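Local atomic coordinates of interferon-activable protein 202 (Mus musculus, PDB entry 4L5R), a protein that binds double-stranded DNA without sequence specificity and restrains innate immune responses by preventing activation of the AIM2 inflammasome, probably by sequestering cytoplasmic DNA. Residues 35-40 / 190-195; 48-53 / 124-129; 141-146 / 169-174. All blocks are in the same frame, centred on the assembly; numbering follows the deposited sequence.

This chain is the first HIN-200 domain, built of two successive OB-type β-barrels. From the N terminus, residues 35-40 and then 48-53, neighbouring strands of the first sheet, supply the first halves of interactions 1 and 2. The chain crosses through helices 101-108 and 113-116 to the second barrel, where residues 124-129 close interaction 2. Interaction 3 then opens at 141-146 and closes at 169-174, a short loop within the second barrel. Finally 190-195 returns to 35-40, so interaction 1 encloses the other two, which follow in series without crossing. Interactions 1 and 2 join the barrels, linked by Lys-52 with His-192; interaction 3 lies in the core of the second.

Interaction 1: residues 35-40 / 190-195; sequences ENMFHA and GNHSFI. With NA (sodium ion), chain D; nucleotides of chain B.
The imidazole of His-39 meets the 190-193 turn with its edge: NE2 donates to the backbone O of His-192 at 2.9 Å, with the acceptor in the ring plane but the N-H angle bent to 136°. Phe-194 CB lies near the same plane, 3.6 Å from His-39 CD2, while one face of the imidazole carries the methyl CE of Met-37. The second imidazole, that of His-192, has Asn-191 OD1 over one face and meets Met-37 obliquely, SD to CD2 at 3.6 Å. A bend at chi3 (-75°) lets Met-37 reach both rings. With an alanine in place of His-39, the His-192 carbonyl would probably lose this donor and the Met-37 methyl its flat support. The type I turn also grips DNA: Asn-191 N donates to OP2 of DG6 (chain B) at 2.8 Å, and Asn-191 ND2 to OP1 of DT5 (chain B) at 2.9 Å. Asn-36 O, with Phe-54 O, binds the sodium ion. His-39 mediates interaction with TP53BP1. Strand 35-43 runs between strands 17-30 and 48-53 of the first barrel, whereas Phe-194 pairs through its backbone with Phe-174 of strand 171-174 in the second, and the Phe-174 ring meets that of His-39.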
loop_
_atom_site.group_PDB
_atom_site.type_symbol
_atom_site.label_atom_id
_atom_site.label_comp_id
_atom_site.label_asym_id
_atom_site.label_seq_id
_atom_site.Cartn_x
_atom_site.Cartn_y
_atom_site.Cartn_z
ATOM N N GLU A 35 -13.193 7.763 8.041
ATOM C CA GLU A 35 -12.579 6.496 8.458
ATOM C C GLU A 35 -11.068 6.642 8.600
ATOM O O GLU A 35 -10.493 7.615 8.109
ATOM C CB GLU A 35 -12.889 5.401 7.435
ATOM C CG GLU A 35 -14.364 5.231 7.116
ATOM C CD GLU A 35 -15.125 4.494 8.206
ATOM O OE1 GLU A 35 -16.363 4.660 8.268
ATOM O OE2 GLU A 35 -14.492 3.741 8.988
ATOM N N ASN A 36 -10.421 5.675 9.257
ATOM C CA ASN A 36 -8.958 5.648 9.288
ATOM C C ASN A 36 -8.375 4.310 8.838
ATOM O O ASN A 36 -9.085 3.314 8.751
ATOM C CB ASN A 36 -8.407 6.065 10.654
ATOM C CG ASN A 36 -9.063 5.329 11.796
ATOM O OD1 ASN A 36 -9.364 4.141 11.694
ATOM N ND2 ASN A 36 -9.302 6.041 12.903
ATOM N N MET A 37 -7.086 4.300 8.526
ATOM C CA MET A 37 -6.422 3.073 8.083
ATOM C C MET A 37 -4.916 3.275 8.137
ATOM O O MET A 37 -4.440 4.394 8.358
ATOM C CB MET A 37 -6.835 2.737 6.645
ATOM C CG MET A 37 -6.338 3.751 5.606
ATOM S SD MET A 37 -6.698 3.263 3.894
ATOM C CE MET A 37 -5.480 1.970 3.665
ATOM N N PHE A 38 -4.157 2.199 7.934
ATOM C CA PHE A 38 -2.740 2.345 7.710
ATOM C C PHE A 38 -2.318 1.273 6.713
ATOM O O PHE A 38 -3.007 0.255 6.564
ATOM C CB PHE A 38 -1.907 2.343 9.011
ATOM C CG PHE A 38 -1.954 1.042 9.805
ATOM C CD1 PHE A 38 -1.070 0.016 9.529
ATOM C CD2 PHE A 38 -2.838 0.891 10.862
ATOM C CE1 PHE A 38 -1.089 -1.179 10.267
ATOM C CE2 PHE A 38 -2.865 -0.290 11.608
ATOM C CZ PHE A 38 -1.984 -1.322 11.305
ATOM N N HIS A 39 -1.241 1.543 5.992
ATOM C CA HIS A 39 -0.669 0.562 5.067
ATOM C C HIS A 39 0.405 -0.257 5.746
ATOM O O HIS A 39 1.072 0.219 6.656
ATOM C CB HIS A 39 -0.036 1.273 3.868
ATOM C CG HIS A 39 -1.029 1.961 2.996
ATOM N ND1 HIS A 39 -1.851 1.276 2.126
ATOM C CD2 HIS A 39 -1.356 3.271 2.874
ATOM C CE1 HIS A 39 -2.640 2.134 1.504
ATOM N NE2 HIS A 39 -2.356 3.353 1.938
ATOM N N ALA A 40 0.619 -1.480 5.268
ATOM C CA ALA A 40 1.701 -2.263 5.794
ATOM C C ALA A 40 2.162 -3.240 4.715
ATOM O O ALA A 40 1.472 -3.434 3.705
ATOM C CB ALA A 40 1.266 -3.006 7.076
ATOM N N GLY A 190 -6.668 6.926 -5.306
ATOM C CA GLY A 190 -7.944 6.280 -5.043
ATOM C C GLY A 190 -8.284 6.442 -3.565
ATOM O O GLY A 190 -7.557 7.113 -2.829
ATOM N N ASN A 191 -9.371 5.831 -3.107
ATOM C CA ASN A 191 -9.804 6.127 -1.742
ATOM C C ASN A 191 -8.732 5.833 -0.696
ATOM O O ASN A 191 -8.629 6.564 0.288
ATOM C CB ASN A 191 -11.153 5.500 -1.396
ATOM C CG ASN A 191 -11.103 3.999 -1.378
ATOM O OD1 ASN A 191 -10.232 3.391 -2.002
ATOM N ND2 ASN A 191 -12.040 3.383 -0.660
ATOM N N HIS A 192 -7.893 4.820 -0.948
ATOM C CA HIS A 192 -6.852 4.420 0.002
ATOM C C HIS A 192 -5.457 5.002 -0.239
ATOM O O HIS A 192 -4.530 4.700 0.510
ATOM C CB HIS A 192 -6.720 2.880 0.053
ATOM C CG HIS A 192 -7.995 2.164 0.375
ATOM N ND1 HIS A 192 -8.359 0.990 -0.249
ATOM C CD2 HIS A 192 -8.980 2.437 1.268
ATOM C CE1 HIS A 192 -9.515 0.573 0.237
ATOM N NE2 HIS A 192 -9.913 1.434 1.159
ATOM N N SER A 193 -5.274 5.815 -1.277
ATOM C CA SER A 193 -3.925 6.265 -1.591
ATOM C C SER A 193 -3.284 7.094 -0.487
ATOM O O SER A 193 -3.957 7.842 0.235
ATOM C CB SER A 193 -3.885 7.041 -2.921
ATOM O OG SER A 193 -4.503 6.290 -3.950
ATOM N N PHE A 194 -1.973 6.947 -0.367
ATOM C CA PHE A 194 -1.185 7.649 0.631
ATOM C C PHE A 194 0.147 8.018 -0.005
ATOM O O PHE A 194 0.779 7.203 -0.702
ATOM C CB PHE A 194 -0.967 6.737 1.845
ATOM C CG PHE A 194 -0.264 7.399 3.003
ATOM C CD1 PHE A 194 -0.977 8.199 3.913
ATOM C CD2 PHE A 194 1.091 7.177 3.230
ATOM C CE1 PHE A 194 -0.328 8.781 4.996
ATOM C CE2 PHE A 194 1.738 7.754 4.314
ATOM C CZ PHE A 194 1.019 8.562 5.202
ATOM N N ILE A 195 0.572 9.254 0.223
ATOM C CA ILE A 195 1.800 9.729 -0.362
ATOM C C ILE A 195 2.668 10.432 0.670
ATOM O O ILE A 195 2.177 11.241 1.475
ATOM C CB ILE A 195 1.478 10.658 -1.549
ATOM C CG1 ILE A 195 2.747 11.201 -2.180
ATOM C CG2 ILE A 195 0.561 11.794 -1.101
ATOM C CD1 ILE A 195 2.463 12.053 -3.395
HETATM NA NA NA D . -11.411 2.372 9.962
ATOM P P DG B 6 -11.332 3.208 -5.471
ATOM O OP1 DG B 6 -10.386 2.087 -5.246
ATOM O OP2 DG B 6 -11.051 4.547 -4.908
ATOM O "O5'" DG B 6 -11.536 3.376 -7.051
ATOM C "C5'" DG B 6 -11.721 2.210 -7.855
ATOM C "C4'" DG B 6 -12.115 2.620 -9.258
ATOM O "O4'" DG B 6 -13.525 2.985 -9.279
ATOM C "C3'" DG B 6 -11.331 3.819 -9.801
ATOM O "O3'" DG B 6 -10.836 3.557 -11.115
ATOM C "C2'" DG B 6 -12.395 4.905 -9.884
ATOM C "C1'" DG B 6 -13.572 4.005 -10.243
ATOM N N9 DG B 6 -14.839 4.727 -10.333
ATOM C C8 DG B 6 -15.336 5.724 -9.525
ATOM N N7 DG B 6 -16.488 6.190 -9.932
ATOM C C5 DG B 6 -16.758 5.465 -11.086
ATOM C C6 DG B 6 -17.859 5.516 -11.969
ATOM O O6 DG B 6 -18.857 6.243 -11.900
ATOM N N1 DG B 6 -17.722 4.601 -13.016
ATOM C C2 DG B 6 -16.654 3.745 -13.178
ATOM N N2 DG B 6 -16.675 2.923 -14.238
ATOM N N3 DG B 6 -15.624 3.684 -12.351
ATOM C C4 DG B 6 -15.750 4.566 -11.340
ATOM P P DT B 5 -15.331 5.355 -0.925
ATOM O OP1 DT B 5 -14.429 4.803 0.120
ATOM O OP2 DT B 5 -15.383 6.820 -1.154
ATOM O "O5'" DT B 5 -14.996 4.694 -2.346
ATOM C "C5'" DT B 5 -15.091 3.290 -2.519
ATOM C "C4'" DT B 5 -14.937 2.942 -3.985
ATOM O "O4'" DT B 5 -16.159 3.231 -4.706
ATOM C "C3'" DT B 5 -13.817 3.690 -4.711
ATOM O "O3'" DT B 5 -12.777 2.734 -4.956
ATOM C "C2'" DT B 5 -14.466 4.214 -5.993
ATOM C "C1'" DT B 5 -15.771 3.421 -6.047
ATOM N N1 DT B 5 -16.886 4.070 -6.800
ATOM C C2 DT B 5 -17.464 3.356 -7.823
ATOM O O2 DT B 5 -17.115 2.229 -8.145
ATOM N N3 DT B 5 -18.476 4.020 -8.458
ATOM C C4 DT B 5 -18.972 5.284 -8.213
ATOM O O4 DT B 5 -19.891 5.760 -8.884
ATOM C C5 DT B 5 -18.319 5.976 -7.126
ATOM C C7 DT B 5 -18.756 7.359 -6.744
ATOM C C6 DT B 5 -17.322 5.345 -6.480
#

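Interaction 2: residues 48-53 / 124-129; sequences YYRVKV and LIYGVF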
loop_
_atom_site.group_PDB
_atom_site.type_symbol
_atom_site.label_atom_id
_atom_site.label_comp_id
_atom_site.label_asym_id
_atom_site.label_seq_id
_atom_site.Cartn_x
_atom_site.Cartn_y
_atom_site.Cartn_z
ATOM N N TYR A 48 5.583 -11.870 -0.433
ATOM C CA TYR A 48 5.256 -10.699 0.403
ATOM C C TYR A 48 3.891 -10.189 -0.006
ATOM O O TYR A 48 3.413 -10.516 -1.081
ATOM C CB TYR A 48 6.308 -9.605 0.309
ATOM C CG TYR A 48 6.281 -8.836 -0.997
ATOM C CD1 TYR A 48 7.013 -9.275 -2.093
ATOM C CD2 TYR A 48 5.514 -7.680 -1.136
ATOM C CE1 TYR A 48 6.993 -8.586 -3.294
ATOM C CE2 TYR A 48 5.488 -6.987 -2.338
ATOM C CZ TYR A 48 6.230 -7.452 -3.411
ATOM O OH TYR A 48 6.213 -6.778 -4.606
ATOM N N TYR A 49 3.252 -9.388 0.852
ATOM C CA TYR A 49 1.931 -8.865 0.556
ATOM C C TYR A 49 1.880 -7.423 1.006
ATOM O O TYR A 49 2.465 -7.097 2.025
ATOM C CB TYR A 49 0.874 -9.565 1.402
ATOM C CG TYR A 49 0.679 -11.029 1.147
ATOM C CD1 TYR A 49 1.401 -11.973 1.864
ATOM C CD2 TYR A 49 -0.270 -11.472 0.233
ATOM C CE1 TYR A 49 1.202 -13.335 1.660
ATOM C CE2 TYR A 49 -0.473 -12.849 0.016
ATOM C CZ TYR A 49 0.269 -13.763 0.737
ATOM O OH TYR A 49 0.084 -15.120 0.547
ATOM N N ARG A 50 1.173 -6.588 0.253
ATOM C CA ARG A 50 0.749 -5.284 0.743
ATOM C C ARG A 50 -0.511 -5.518 1.550
ATOM O O ARG A 50 -1.316 -6.401 1.232
ATOM C CB ARG A 50 0.440 -4.321 -0.414
ATOM C CG ARG A 50 1.514 -4.234 -1.478
ATOM C CD ARG A 50 2.804 -3.586 -0.996
ATOM N NE ARG A 50 3.754 -3.462 -2.109
ATOM C CZ ARG A 50 5.058 -3.241 -1.970
ATOM N NH1 ARG A 50 5.581 -3.112 -0.757
ATOM N NH2 ARG A 50 5.843 -3.159 -3.047
ATOM N N VAL A 51 -0.694 -4.704 2.584
ATOM C CA VAL A 51 -1.773 -4.895 3.521
ATOM C C VAL A 51 -2.418 -3.532 3.777
ATOM O O VAL A 51 -1.716 -2.512 3.880
ATOM C CB VAL A 51 -1.245 -5.444 4.866
ATOM C CG1 VAL A 51 -2.417 -5.798 5.816
ATOM C CG2 VAL A 51 -0.310 -6.640 4.644
ATOM N N LYS A 52 -3.745 -3.517 3.823
ATOM C CA LYS A 52 -4.480 -2.337 4.272
ATOM C C LYS A 52 -5.188 -2.709 5.553
ATOM O O LYS A 52 -5.953 -3.690 5.596
ATOM C CB LYS A 52 -5.495 -1.886 3.224
ATOM C CG LYS A 52 -4.856 -1.326 1.939
ATOM C CD LYS A 52 -5.871 -1.216 0.804
ATOM C CE LYS A 52 -5.226 -0.573 -0.436
ATOM N NZ LYS A 52 -6.232 -0.363 -1.507
ATOM N N VAL A 53 -4.941 -1.928 6.603
ATOM C CA VAL A 53 -5.456 -2.265 7.923
ATOM C C VAL A 53 -6.419 -1.162 8.364
ATOM O O VAL A 53 -6.080 0.014 8.307
ATOM C CB VAL A 53 -4.313 -2.435 8.950
ATOM C CG1 VAL A 53 -4.869 -2.881 10.303
ATOM C CG2 VAL A 53 -3.254 -3.434 8.443
ATOM N N LEU A 124 -3.042 -1.596 -8.697
ATOM C CA LEU A 124 -2.554 -0.763 -7.606
ATOM C C LEU A 124 -1.043 -0.721 -7.588
ATOM O O LEU A 124 -0.377 -1.755 -7.649
ATOM C CB LEU A 124 -3.078 -1.276 -6.263
ATOM C CG LEU A 124 -4.595 -1.191 -6.153
ATOM C CD1 LEU A 124 -5.070 -1.704 -4.790
ATOM C CD2 LEU A 124 -5.060 0.250 -6.405
ATOM N N ILE A 125 -0.504 0.488 -7.506
ATOM C CA ILE A 125 0.923 0.702 -7.620
ATOM C C ILE A 125 1.506 1.253 -6.332
ATOM O O ILE A 125 0.980 2.205 -5.744
ATOM C CB ILE A 125 1.233 1.710 -8.762
ATOM C CG1 ILE A 125 0.632 1.208 -10.079
ATOM C CG2 ILE A 125 2.721 1.955 -8.867
ATOM C CD1 ILE A 125 1.111 -0.195 -10.512
ATOM N N TYR A 126 2.632 0.682 -5.927
ATOM C CA TYR A 126 3.331 1.133 -4.740
ATOM C C TYR A 126 4.770 1.307 -5.136
ATOM O O TYR A 126 5.280 0.543 -5.960
ATOM C CB TYR A 126 3.304 0.037 -3.658
ATOM C CG TYR A 126 1.969 -0.272 -3.032
ATOM C CD1 TYR A 126 0.957 -0.886 -3.765
ATOM C CD2 TYR A 126 1.736 0.006 -1.689
ATOM C CE1 TYR A 126 -0.253 -1.198 -3.172
ATOM C CE2 TYR A 126 0.526 -0.307 -1.085
ATOM C CZ TYR A 126 -0.462 -0.907 -1.835
ATOM O OH TYR A 126 -1.664 -1.217 -1.244
ATOM N N GLY A 127 5.457 2.267 -4.526
ATOM C CA GLY A 127 6.878 2.407 -4.795
ATOM C C GLY A 127 7.484 3.723 -4.359
ATOM O O GLY A 127 6.775 4.618 -3.892
ATOM N N VAL A 128 8.801 3.829 -4.516
ATOM C CA VAL A 128 9.556 5.034 -4.176
ATOM C C VAL A 128 10.175 5.544 -5.477
ATOM O O VAL A 128 10.842 4.774 -6.206
ATOM C CB VAL A 128 10.687 4.700 -3.197
ATOM C CG1 VAL A 128 11.518 5.932 -2.885
ATOM C CG2 VAL A 128 10.124 4.052 -1.922
ATOM N N PHE A 129 9.944 6.814 -5.790
ATOM C CA PHE A 129 10.386 7.365 -7.081
ATOM C C PHE A 129 11.001 8.747 -6.928
ATOM O O PHE A 129 10.551 9.561 -6.101
ATOM C CB PHE A 129 9.200 7.511 -8.032
ATOM C CG PHE A 129 8.394 6.266 -8.215
ATOM C CD1 PHE A 129 7.360 5.959 -7.344
ATOM C CD2 PHE A 129 8.665 5.403 -9.274
ATOM C CE1 PHE A 129 6.612 4.808 -7.521
ATOM C CE2 PHE A 129 7.915 4.258 -9.462
ATOM C CZ PHE A 129 6.885 3.962 -8.586
HETATM O O HOH W 1 -1.167 -1.316 1.505
#
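The chain of Arg-50, with NE, laid over the face of Tyr-126 makes this a side-chain contact between the two OB barrels, with no direct hydrogen bond across it. The short strands 48-53 and 124-129 belong to different sheets; their axes pass 10.5 Å apart at 105°, so the gap is spanned by side chains and one water. Arg-50 CG sits over the centre of the Tyr-126 ring, 3.8 Å from the centroid and 9° off its normal, a CH-pi contact. The two chains slide past each other in opposite directions, which brings Arg-50 NE to 3.8 Å from Tyr-126 CG and leaves the guanidinium 17° from the ring plane. A turn at chi2 lays the arginine along the ring. Tyr-126 CB touches one guanidinium face and Tyr-48 CE2 covers the other, while NH1 is hydrogen-bonded to Thr-41 OG1 and Ala-107 O. At the far end of the ring, Tyr-126 OH touches Lys-52 CE at 3.7 Å and shares a water with the backbone O of Val-51, 2.8 Å from OH and 2.7 Å from O. Lys-52 runs extended to bring NZ beside Leu-124 CD1, and NZ is hydrogen-bonded to His-192 ND1 and Ser-175 OG. Arg-50 thus rests on the ring while NH1 stays with the first barrel and helix 101-108; Lys-52 carries its ammonium across to the second barrel, where it would probably disfavour a proton on His-192 ND1.

Interaction 3: residues 141-146 / 169-174; sequences ITFKIK and DKLQLF. With nucleotides of chain C.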
loop_
_atom_site.group_PDB
_atom_site.type_symbol
_atom_site.label_atom_id
_atom_site.label_comp_id
_atom_site.label_asym_id
_atom_site.label_seq_id
_atom_site.Cartn_x
_atom_site.Cartn_y
_atom_site.Cartn_z
ATOM N N ILE A 141 -2.792 17.772 -6.460
ATOM C CA ILE A 141 -1.367 17.959 -6.478
ATOM C C ILE A 141 -0.899 16.979 -7.533
ATOM O O ILE A 141 -1.292 15.813 -7.513
ATOM C CB ILE A 141 -0.724 17.597 -5.150
ATOM C CG1 ILE A 141 -1.353 18.401 -4.016
ATOM C CG2 ILE A 141 0.773 17.845 -5.208
ATOM C CD1 ILE A 141 -0.740 18.096 -2.671
ATOM N N THR A 142 -0.109 17.451 -8.485
ATOM C CA THR A 142 0.413 16.537 -9.503
ATOM C C THR A 142 1.927 16.494 -9.450
ATOM O O THR A 142 2.572 17.430 -8.980
ATOM C CB THR A 142 -0.043 16.924 -10.901
ATOM O OG1 THR A 142 0.394 18.256 -11.183
ATOM C CG2 THR A 142 -1.564 16.845 -10.995
ATOM N N PHE A 143 2.495 15.391 -9.929
ATOM C CA PHE A 143 3.933 15.191 -9.879
ATOM C C PHE A 143 4.338 14.611 -11.218
ATOM O O PHE A 143 3.554 13.917 -11.856
ATOM C CB PHE A 143 4.321 14.148 -8.826
ATOM C CG PHE A 143 3.973 14.518 -7.412
ATOM C CD1 PHE A 143 2.717 14.245 -6.901
ATOM C CD2 PHE A 143 4.915 15.108 -6.586
ATOM C CE1 PHE A 143 2.397 14.556 -5.595
ATOM C CE2 PHE A 143 4.597 15.432 -5.263
ATOM C CZ PHE A 143 3.340 15.155 -4.773
ATOM N N LYS A 144 5.559 14.904 -11.637
ATOM C CA LYS A 144 6.196 14.107 -12.675
ATOM C C LYS A 144 7.267 13.316 -11.951
ATOM O O LYS A 144 8.226 13.896 -11.420
ATOM C CB LYS A 144 6.824 15.020 -13.731
ATOM C CG LYS A 144 7.554 14.275 -14.831
ATOM C CD LYS A 144 8.146 15.276 -15.831
ATOM C CE LYS A 144 8.934 14.581 -16.919
ATOM N NZ LYS A 144 9.545 15.581 -17.868
ATOM N N ILE A 145 7.085 11.999 -11.872
ATOM C CA ILE A 145 8.102 11.154 -11.272
ATOM C C ILE A 145 8.893 10.433 -12.365
ATOM O O ILE A 145 8.439 10.323 -13.498
ATOM C CB ILE A 145 7.503 10.135 -10.290
ATOM C CG1 ILE A 145 6.465 9.238 -10.978
ATOM C CG2 ILE A 145 6.875 10.863 -9.092
ATOM C CD1 ILE A 145 6.047 7.991 -10.127
ATOM N N LYS A 146 10.080 9.952 -12.021
ATOM C CA LYS A 146 10.947 9.342 -13.018
ATOM C C LYS A 146 11.885 8.337 -12.379
ATOM O O LYS A 146 12.126 8.369 -11.170
ATOM C CB LYS A 146 11.780 10.421 -13.709
ATOM C CG LYS A 146 12.748 11.126 -12.774
ATOM C CD LYS A 146 13.717 12.004 -13.544
ATOM C CE LYS A 146 14.659 12.739 -12.606
ATOM N NZ LYS A 146 15.681 13.532 -13.355
ATOM N N ASP A 169 12.977 15.510 -1.658
ATOM C CA ASP A 169 12.564 14.168 -1.240
ATOM C C ASP A 169 12.240 13.276 -2.432
ATOM O O ASP A 169 11.725 13.746 -3.445
ATOM C CB ASP A 169 11.308 14.231 -0.356
ATOM C CG ASP A 169 11.603 14.674 1.065
ATOM O OD1 ASP A 169 12.797 14.788 1.422
ATOM O OD2 ASP A 169 10.632 14.890 1.829
ATOM N N LYS A 170 12.518 11.984 -2.305
ATOM C CA LYS A 170 11.891 11.020 -3.192
ATOM C C LYS A 170 10.449 10.868 -2.724
ATOM O O LYS A 170 10.134 11.135 -1.563
ATOM C CB LYS A 170 12.604 9.669 -3.143
ATOM C CG LYS A 170 14.096 9.728 -3.401
ATOM C CD LYS A 170 14.605 8.367 -3.849
ATOM C CE LYS A 170 16.076 8.171 -3.510
ATOM N NZ LYS A 170 16.619 6.914 -4.111
ATOM N N LEU A 171 9.574 10.456 -3.633
ATOM C CA LEU A 171 8.168 10.288 -3.329
ATOM C C LEU A 171 7.834 8.824 -3.117
ATOM O O LEU A 171 8.106 8.000 -3.995
ATOM C CB LEU A 171 7.358 10.787 -4.509
ATOM C CG LEU A 171 5.874 10.970 -4.273
ATOM C CD1 LEU A 171 5.710 12.054 -3.207
ATOM C CD2 LEU A 171 5.201 11.362 -5.584
ATOM N N GLN A 172 7.235 8.505 -1.975
ATOM C CA GLN A 172 6.746 7.151 -1.726
ATOM C C GLN A 172 5.238 7.079 -1.950
ATOM O O GLN A 172 4.468 7.827 -1.345
ATOM C CB GLN A 172 7.078 6.677 -0.309
ATOM C CG GLN A 172 6.815 5.192 -0.158
ATOM C CD GLN A 172 7.515 4.575 1.048
ATOM O OE1 GLN A 172 7.904 5.275 1.986
ATOM N NE2 GLN A 172 7.673 3.256 1.024
ATOM N N LEU A 173 4.820 6.180 -2.830
ATOM C CA LEU A 173 3.412 6.050 -3.172
ATOM C C LEU A 173 2.875 4.752 -2.608
ATOM O O LEU A 173 3.532 3.709 -2.715
ATOM C CB LEU A 173 3.249 6.007 -4.688
ATOM C CG LEU A 173 3.789 7.182 -5.498
ATOM C CD1 LEU A 173 3.533 6.935 -6.965
ATOM C CD2 LEU A 173 3.111 8.454 -5.028
ATOM N N PHE A 174 1.674 4.811 -2.030
ATOM C CA PHE A 174 0.953 3.619 -1.611
ATOM C C PHE A 174 -0.407 3.569 -2.299
ATOM O O PHE A 174 -1.202 4.520 -2.218
ATOM C CB PHE A 174 0.721 3.578 -0.074
ATOM C CG PHE A 174 1.984 3.666 0.748
ATOM C CD1 PHE A 174 2.714 4.849 0.803
ATOM C CD2 PHE A 174 2.432 2.573 1.466
ATOM C CE1 PHE A 174 3.868 4.939 1.569
ATOM C CE2 PHE A 174 3.588 2.647 2.234
ATOM C CZ PHE A 174 4.303 3.830 2.292
ATOM P P DG C 7 -1.614 19.405 -14.082
ATOM O OP1 DG C 7 -0.724 19.676 -12.934
ATOM O OP2 DG C 7 -1.879 18.000 -14.500
ATOM O "O5'" DG C 7 -2.995 20.138 -13.790
ATOM C "C5'" DG C 7 -3.005 21.568 -13.576
ATOM C "C4'" DG C 7 -4.419 22.043 -13.318
ATOM O "O4'" DG C 7 -5.140 22.075 -14.570
ATOM C "C3'" DG C 7 -5.259 21.182 -12.367
ATOM O "O3'" DG C 7 -6.011 22.071 -11.539
ATOM C "C2'" DG C 7 -6.140 20.347 -13.298
ATOM C "C1'" DG C 7 -6.320 21.291 -14.476
ATOM N N9 DG C 7 -6.430 20.677 -15.793
ATOM C C8 DG C 7 -5.593 19.735 -16.346
ATOM N N7 DG C 7 -5.931 19.402 -17.560
ATOM C C5 DG C 7 -7.047 20.177 -17.835
ATOM C C6 DG C 7 -7.847 20.253 -18.999
ATOM O O6 DG C 7 -7.718 19.620 -20.063
ATOM N N1 DG C 7 -8.886 21.172 -18.839
ATOM C C2 DG C 7 -9.105 21.918 -17.700
ATOM N N2 DG C 7 -10.138 22.765 -17.697
ATOM N N3 DG C 7 -8.361 21.857 -16.611
ATOM C C4 DG C 7 -7.359 20.969 -16.753
#
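Thr-142 OG1 gives a short hydrogen bond of 2.5 Å to OP1 of DG7 of chain C, placing the outer side of strand 141-146 against the DNA backbone. The hydroxyl stands between the backbone N and the carbonyl carbon, and Thr-142 CG2 also comes near the same phosphate. The next residue, Phe-143, points the other way, into the second barrel, where it meets strand 171-174. Leu-171 sends its CD2 methyl over the centre of the Phe-143 ring, 3.8 Å from the centroid and 11° off the normal, a CH-pi contact in which the two side chains cross at about a right angle. CG of the leucine lies anti to the backbone N (chi1 -167°), extending the isobutyl group toward that face. Leu-171 CD2 also rests 3.9 Å from Ile-145 CG2, so one branch of the leucine fills the junction between phenylalanine and isoleucine. Further along, Ile-145 and Leu-173 meet tip to tip, CD1 to CD1 at 4.2 Å. The strand axes approach to 9.9 Å at 100°; both strands pair with strand 124-136, and their side chains meet across the barrel interior. Ile-195 of strand 194-197 packs on Phe-143, Leu-171 and Leu-173, and Val-154 of strand 151-156 touches both Phe-143 and Ile-145. All four touching residues are buried and purely apolar, so cohesion here rests on dispersion and shape; Thr-142, on the opposite side of the strand, meets the DNA at a phosphate, consistent with binding that does not depend on sequence.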